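Local atomic coordinates of Orf c02003 protein (Sulfolobus solfataricus P2, PDB entry 2Q00), a protein that is of unknown function but belongs to the archaeal PaREP1 family and folds as a compact, all-helical single chain. Residues 87-92 with 97-102; 16-21 with 103-108. All coordinates share one frame; numbering follows the deposited sequence.

Contact 1 (87-92 with 97-102)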
loop_
_atom_site.group_PDB
_atom_site.type_symbol
_atom_site.label_atom_id
_atom_site.label_comp_id
_atom_site.label_asym_id
_atom_site.label_seq_id
_atom_site.Cartn_x
_atom_site.Cartn_y
_atom_site.Cartn_z
ATOM N N TRP A 87 0.339 5.723 -3.987
ATOM C CA TRP A 87 1.352 6.375 -4.813
ATOM C C TRP A 87 1.438 7.855 -4.463
ATOM O O TRP A 87 2.532 8.396 -4.308
ATOM C CB TRP A 87 1.014 6.179 -6.303
ATOM C CG TRP A 87 2.069 6.685 -7.259
ATOM C CD1 TRP A 87 1.949 7.729 -8.144
ATOM C CD2 TRP A 87 3.416 6.209 -7.390
ATOM N NE1 TRP A 87 3.141 7.932 -8.806
ATOM C CE2 TRP A 87 4.058 7.015 -8.363
ATOM C CE3 TRP A 87 4.146 5.184 -6.779
ATOM C CZ2 TRP A 87 5.394 6.825 -8.733
ATOM C CZ3 TRP A 87 5.474 4.998 -7.146
ATOM C CH2 TRP A 87 6.085 5.816 -8.113
ATOM N N THR A 88 0.280 8.499 -4.314
ATOM C CA THR A 88 0.225 9.929 -3.977
ATOM C C THR A 88 0.931 10.188 -2.661
ATOM O O THR A 88 1.676 11.164 -2.510
ATOM C CB THR A 88 -1.206 10.442 -3.804
ATOM O OG1 THR A 88 -1.960 10.199 -4.997
ATOM C CG2 THR A 88 -1.183 11.933 -3.493
ATOM N N LEU A 89 0.667 9.320 -1.694
ATOM C CA LEU A 89 1.302 9.441 -0.398
ATOM C C LEU A 89 2.808 9.350 -0.611
ATOM O O LEU A 89 3.573 10.119 -0.030
ATOM C CB LEU A 89 0.828 8.311 0.538
ATOM C CG LEU A 89 -0.522 8.542 1.220
ATOM C CD1 LEU A 89 -1.013 7.304 1.922
ATOM C CD2 LEU A 89 -0.350 9.684 2.201
ATOM N N HIS A 90 3.220 8.411 -1.458
ATOM C CA HIS A 90 4.631 8.195 -1.737
ATOM C C HIS A 90 5.320 9.412 -2.350
ATOM O O HIS A 90 6.294 9.932 -1.794
ATOM C CB HIS A 90 4.796 6.996 -2.676
ATOM C CG HIS A 90 6.220 6.586 -2.886
ATOM N ND1 HIS A 90 6.654 5.965 -4.039
ATOM C CD2 HIS A 90 7.306 6.690 -2.082
ATOM C CE1 HIS A 90 7.947 5.706 -3.938
ATOM N NE2 HIS A 90 8.365 6.135 -2.760
ATOM N N VAL A 91 4.822 9.861 -3.500
ATOM C CA VAL A 91 5.410 11.006 -4.192
ATOM C C VAL A 91 5.214 12.345 -3.478
ATOM O O VAL A 91 6.132 12.862 -2.845
ATOM C CB VAL A 91 4.851 11.130 -5.621
ATOM C CG1 VAL A 91 5.440 12.349 -6.302
ATOM C CG2 VAL A 91 5.176 9.875 -6.409
ATOM N N GLU A 92 4.014 12.898 -3.583
ATOM C CA GLU A 92 3.687 14.179 -2.960
ATOM C C GLU A 92 3.900 14.230 -1.451
ATOM O O GLU A 92 4.132 15.300 -0.888
ATOM C CB GLU A 92 2.237 14.540 -3.274
ATOM C CG GLU A 92 2.027 14.936 -4.718
ATOM C CD GLU A 92 0.570 15.103 -5.064
ATOM O OE1 GLU A 92 -0.144 15.785 -4.298
ATOM O OE2 GLU A 92 0.142 14.553 -6.103
ATOM N N LEU A 97 6.979 16.524 0.185
ATOM C CA LEU A 97 6.675 17.194 1.454
ATOM C C LEU A 97 5.602 18.269 1.272
ATOM O O LEU A 97 5.738 19.380 1.780
ATOM C CB LEU A 97 7.946 17.854 2.011
ATOM C CG LEU A 97 9.283 17.122 1.814
ATOM C CD1 LEU A 97 10.433 18.025 2.252
ATOM C CD2 LEU A 97 9.298 15.815 2.600
ATOM N N SER A 98 4.529 17.935 0.564
ATOM C CA SER A 98 3.471 18.903 0.299
ATOM C C SER A 98 2.037 18.497 0.662
ATOM O O SER A 98 1.080 18.981 0.047
ATOM C CB SER A 98 3.516 19.299 -1.180
ATOM O OG SER A 98 3.527 18.152 -2.016
ATOM N N LEU A 99 1.875 17.626 1.655
ATOM C CA LEU A 99 0.537 17.184 2.063
ATOM C C LEU A 99 0.205 17.590 3.490
ATOM O O LEU A 99 1.023 17.422 4.395
ATOM C CB LEU A 99 0.415 15.661 1.943
ATOM C CG LEU A 99 0.253 15.063 0.544
ATOM C CD1 LEU A 99 0.369 13.535 0.607
ATOM C CD2 LEU A 99 -1.094 15.483 -0.023
ATOM N N ASN A 100 -0.998 18.119 3.689
ATOM C CA ASN A 100 -1.438 18.530 5.021
ATOM C C ASN A 100 -1.943 17.300 5.768
ATOM O O ASN A 100 -2.212 16.266 5.164
ATOM C CB ASN A 100 -2.548 19.582 4.919
ATOM N N GLU A 101 -2.069 17.415 7.084
ATOM C CA GLU A 101 -2.534 16.306 7.904
ATOM C C GLU A 101 -3.897 15.779 7.454
ATOM O O GLU A 101 -4.121 14.566 7.433
ATOM C CB GLU A 101 -2.601 16.737 9.374
ATOM C CG GLU A 101 -2.845 15.595 10.351
ATOM C CD GLU A 101 -4.174 15.710 11.070
ATOM O OE1 GLU A 101 -5.214 15.856 10.386
ATOM O OE2 GLU A 101 -4.181 15.647 12.321
ATOM N N LYS A 102 -4.805 16.677 7.087
ATOM C CA LYS A 102 -6.131 16.253 6.663
ATOM C C LYS A 102 -6.046 15.410 5.406
ATOM O O LYS A 102 -6.780 14.428 5.254
ATOM C CB LYS A 102 -7.022 17.468 6.425
#
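L99 and E92 meet where a helical hairpin turns back: helix 79-95 ends, a short loop follows, and helix 101-122 returns antiparallel to it. L99, just ahead of the second helix, illustrates how such a loop is tied to the helix it has left. Its CB points toward segment 87-92. L99 CG, placed beside the backbone N by a chi1 of -76°, then lies 4.3 Å from E92 CB. Beyond it the side chain forks. L99 CD1 lies against the helix backbone, near T88 O and the carbonyl carbon of E92, and comes 4.2 Å from the methyl L89 CD2. L99 CD2 turns to the returning helix, 3.8 Å from E103 CB. L107 of that helix also touches T88, L89 and L99, adding to this apolar patch near the surface.

The polar half of the contact converges on one acceptor. E92 O, in a stretch of wider, pi-type turn, receives two bonds from S98. S98 N lies 3.0 Å from E92 O and approaches nearly head-on, in an almost straight bond. The hydroxyl S98 OG, 3.1 Å from the same E92 O, arrives at a C=O...OG angle of 126°, tilted 16° from the carbonyl plane.

Contact 2 (16-21 with 103-108)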
loop_
_atom_site.group_PDB
_atom_site.type_symbol
_atom_site.label_atom_id
_atom_site.label_comp_id
_atom_site.label_asym_id
_atom_site.label_seq_id
_atom_site.Cartn_x
_atom_site.Cartn_y
_atom_site.Cartn_z
ATOM N N GLU A 16 1.462 5.417 14.123
ATOM C CA GLU A 16 2.231 5.982 15.233
ATOM C C GLU A 16 2.839 7.334 14.870
ATOM O O GLU A 16 2.703 8.306 15.615
ATOM C CB GLU A 16 3.356 5.029 15.663
ATOM C CG GLU A 16 2.897 3.818 16.471
ATOM C CD GLU A 16 4.063 2.960 16.983
ATOM O OE1 GLU A 16 3.807 2.055 17.813
ATOM O OE2 GLU A 16 5.227 3.186 16.556
ATOM N N PHE A 17 3.527 7.377 13.730
ATOM C CA PHE A 17 4.158 8.597 13.238
ATOM C C PHE A 17 3.145 9.715 13.046
ATOM O O PHE A 17 3.421 10.875 13.366
ATOM C CB PHE A 17 4.856 8.323 11.908
ATOM C CG PHE A 17 6.167 7.622 12.048
ATOM C CD1 PHE A 17 7.189 8.188 12.807
ATOM C CD2 PHE A 17 6.394 6.412 11.397
ATOM C CE1 PHE A 17 8.425 7.563 12.920
ATOM C CE2 PHE A 17 7.626 5.768 11.496
ATOM C CZ PHE A 17 8.650 6.345 12.259
ATOM N N LEU A 18 1.979 9.356 12.516
ATOM C CA LEU A 18 0.909 10.321 12.278
ATOM C C LEU A 18 0.528 10.954 13.623
ATOM O O LEU A 18 0.480 12.178 13.760
ATOM C CB LEU A 18 -0.304 9.608 11.673
ATOM C CG LEU A 18 -1.288 10.410 10.815
ATOM C CD1 LEU A 18 -2.561 9.577 10.579
ATOM C CD2 LEU A 18 -1.635 11.730 11.502
ATOM N N SER A 19 0.285 10.095 14.614
ATOM C CA SER A 19 -0.092 10.526 15.957
ATOM C C SER A 19 0.908 11.471 16.586
ATOM O O SER A 19 0.541 12.300 17.408
ATOM C CB SER A 19 -0.271 9.318 16.880
ATOM O OG SER A 19 -1.425 8.569 16.530
ATOM N N LYS A 20 2.174 11.339 16.211
ATOM C CA LYS A 20 3.210 12.202 16.761
ATOM C C LYS A 20 3.507 13.368 15.825
ATOM O O LYS A 20 4.464 14.113 16.039
ATOM C CB LYS A 20 4.492 11.399 17.012
ATOM C CG LYS A 20 4.326 10.251 17.998
ATOM C CD LYS A 20 5.568 9.367 18.023
ATOM C CE LYS A 20 5.363 8.131 18.885
ATOM N NZ LYS A 20 5.158 8.480 20.322
ATOM N N GLY A 21 2.687 13.514 14.788
ATOM C CA GLY A 21 2.877 14.593 13.839
ATOM C C GLY A 21 3.962 14.394 12.789
ATOM O O GLY A 21 4.235 15.311 12.013
ATOM N N GLU A 103 -5.143 15.796 4.506
ATOM C CA GLU A 103 -4.949 15.080 3.245
ATOM C C GLU A 103 -4.349 13.689 3.432
ATOM O O GLU A 103 -4.762 12.729 2.775
ATOM C CB GLU A 103 -4.049 15.891 2.312
ATOM C CG GLU A 103 -4.767 16.974 1.546
ATOM C CD GLU A 103 -4.129 18.330 1.752
ATOM O OE1 GLU A 103 -4.315 18.909 2.848
ATOM O OE2 GLU A 103 -3.434 18.811 0.823
ATOM N N VAL A 104 -3.363 13.603 4.322
ATOM C CA VAL A 104 -2.695 12.349 4.617
ATOM C C VAL A 104 -3.702 11.354 5.177
ATOM O O VAL A 104 -3.722 10.181 4.777
ATOM C CB VAL A 104 -1.568 12.546 5.646
ATOM C CG1 VAL A 104 -0.912 11.212 5.961
ATOM C CG2 VAL A 104 -0.538 13.526 5.106
ATOM N N LYS A 105 -4.541 11.825 6.098
ATOM C CA LYS A 105 -5.549 10.969 6.700
ATOM C C LYS A 105 -6.476 10.416 5.628
ATOM O O LYS A 105 -6.759 9.219 5.592
ATOM C CB LYS A 105 -6.361 11.741 7.743
ATOM C CG LYS A 105 -5.540 12.152 8.946
ATOM C CD LYS A 105 -6.415 12.603 10.100
ATOM C CE LYS A 105 -5.579 12.805 11.358
ATOM N NZ LYS A 105 -6.414 13.201 12.522
ATOM N N LYS A 106 -6.923 11.297 4.743
ATOM C CA LYS A 106 -7.827 10.941 3.660
ATOM C C LYS A 106 -7.260 9.844 2.755
ATOM O O LYS A 106 -7.964 8.899 2.399
ATOM C CB LYS A 106 -8.119 12.198 2.838
ATOM C CG LYS A 106 -9.339 12.106 1.935
ATOM C CD LYS A 106 -9.569 13.434 1.174
ATOM C CE LYS A 106 -9.840 14.607 2.121
ATOM N NZ LYS A 106 -9.894 15.906 1.382
ATOM N N LEU A 107 -5.992 9.987 2.373
ATOM C CA LEU A 107 -5.335 9.008 1.511
ATOM C C LEU A 107 -5.017 7.729 2.290
ATOM O O LEU A 107 -5.309 6.631 1.823
ATOM C CB LEU A 107 -4.040 9.591 0.912
ATOM C CG LEU A 107 -4.139 10.803 -0.039
ATOM C CD1 LEU A 107 -2.775 11.460 -0.183
ATOM C CD2 LEU A 107 -4.660 10.381 -1.403
ATOM N N LYS A 108 -4.432 7.874 3.479
ATOM C CA LYS A 108 -4.075 6.718 4.309
ATOM C C LYS A 108 -5.284 5.801 4.502
ATOM O O LYS A 108 -5.142 4.586 4.632
ATOM C CB LYS A 108 -3.542 7.178 5.680
ATOM C CG LYS A 108 -4.352 6.668 6.884
ATOM C CD LYS A 108 -4.631 7.799 7.849
ATOM C CE LYS A 108 -5.061 7.298 9.230
ATOM N NZ LYS A 108 -6.323 6.501 9.239
#
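The contact between L18 and the lysines K105 and K108 belongs to the outer seam of a helical bundle, where the last turn of helix 6-19 runs antiparallel to the early turns of helix 101-122. The backbones stay well apart, the closest CA atoms being those of L18 and K105 at 8.6 Å, so the side chains must bridge the distance. L18 does so from one side. Its CB points across the seam, and with CG anti to the backbone N (chi1 -155°) the two methyls are delivered to different lysines.

CD1 of L18 lies 3.6 Å from CE of K108 and 3.9 Å from CD of the same lysine. The other branch, L18 CD2, comes within 4.1 Å of K105 CE. Each lysine chain crosses the leucine at about a right angle, but the two differ in shape: K105 is extended beyond CG, whereas K108 is bent at chi2 and chi4, with its CD and CE against L18 CD1. Y30 of helix 23-45 touches both L18 and K108.

Just past L18 the first helix closes in a Schellman motif. G21, with positive phi, is its C-prime residue; G21 N bonds to L18 O at 2.8 Å, and D22 N bonds to F17 O.

No hydrogen bond joins the two segments. K108 NZ reaches back to helix 6-19, with a weak bond to Y11 OH and a long, weak ion pair to E15, whereas K105 NZ has a long, weak one to E101 of its own helix. The lysines thus work as amphipathic chains, their carbon portions giving the leucine modest apolar cover at the surface while the charged ends can remain in polar surroundings; between the two segments the contact is van der Waals, with K108 adding weak polar links between the helices.

Overall arrangement
Helix 101-122 is common to both contacts: its approach and first residues belong to contact 1, its next turns to contact 2. Their centres are about 10 Å apart, each about 14 Å from the centre of the chain and on the same side of it. L107 packs on contact 1 from within segment 103-108. Its CB lies 3.7 Å from L89 CG, on a different face of the helix from the lysines that meet L18, while L89 CD1 comes 3.8 Å from K108 N. Contact 1 is local, whereas contact 2 joins segments with 81 residues between them, a span that includes contact 1. The function being unknown, neither contact can be tied to an active site.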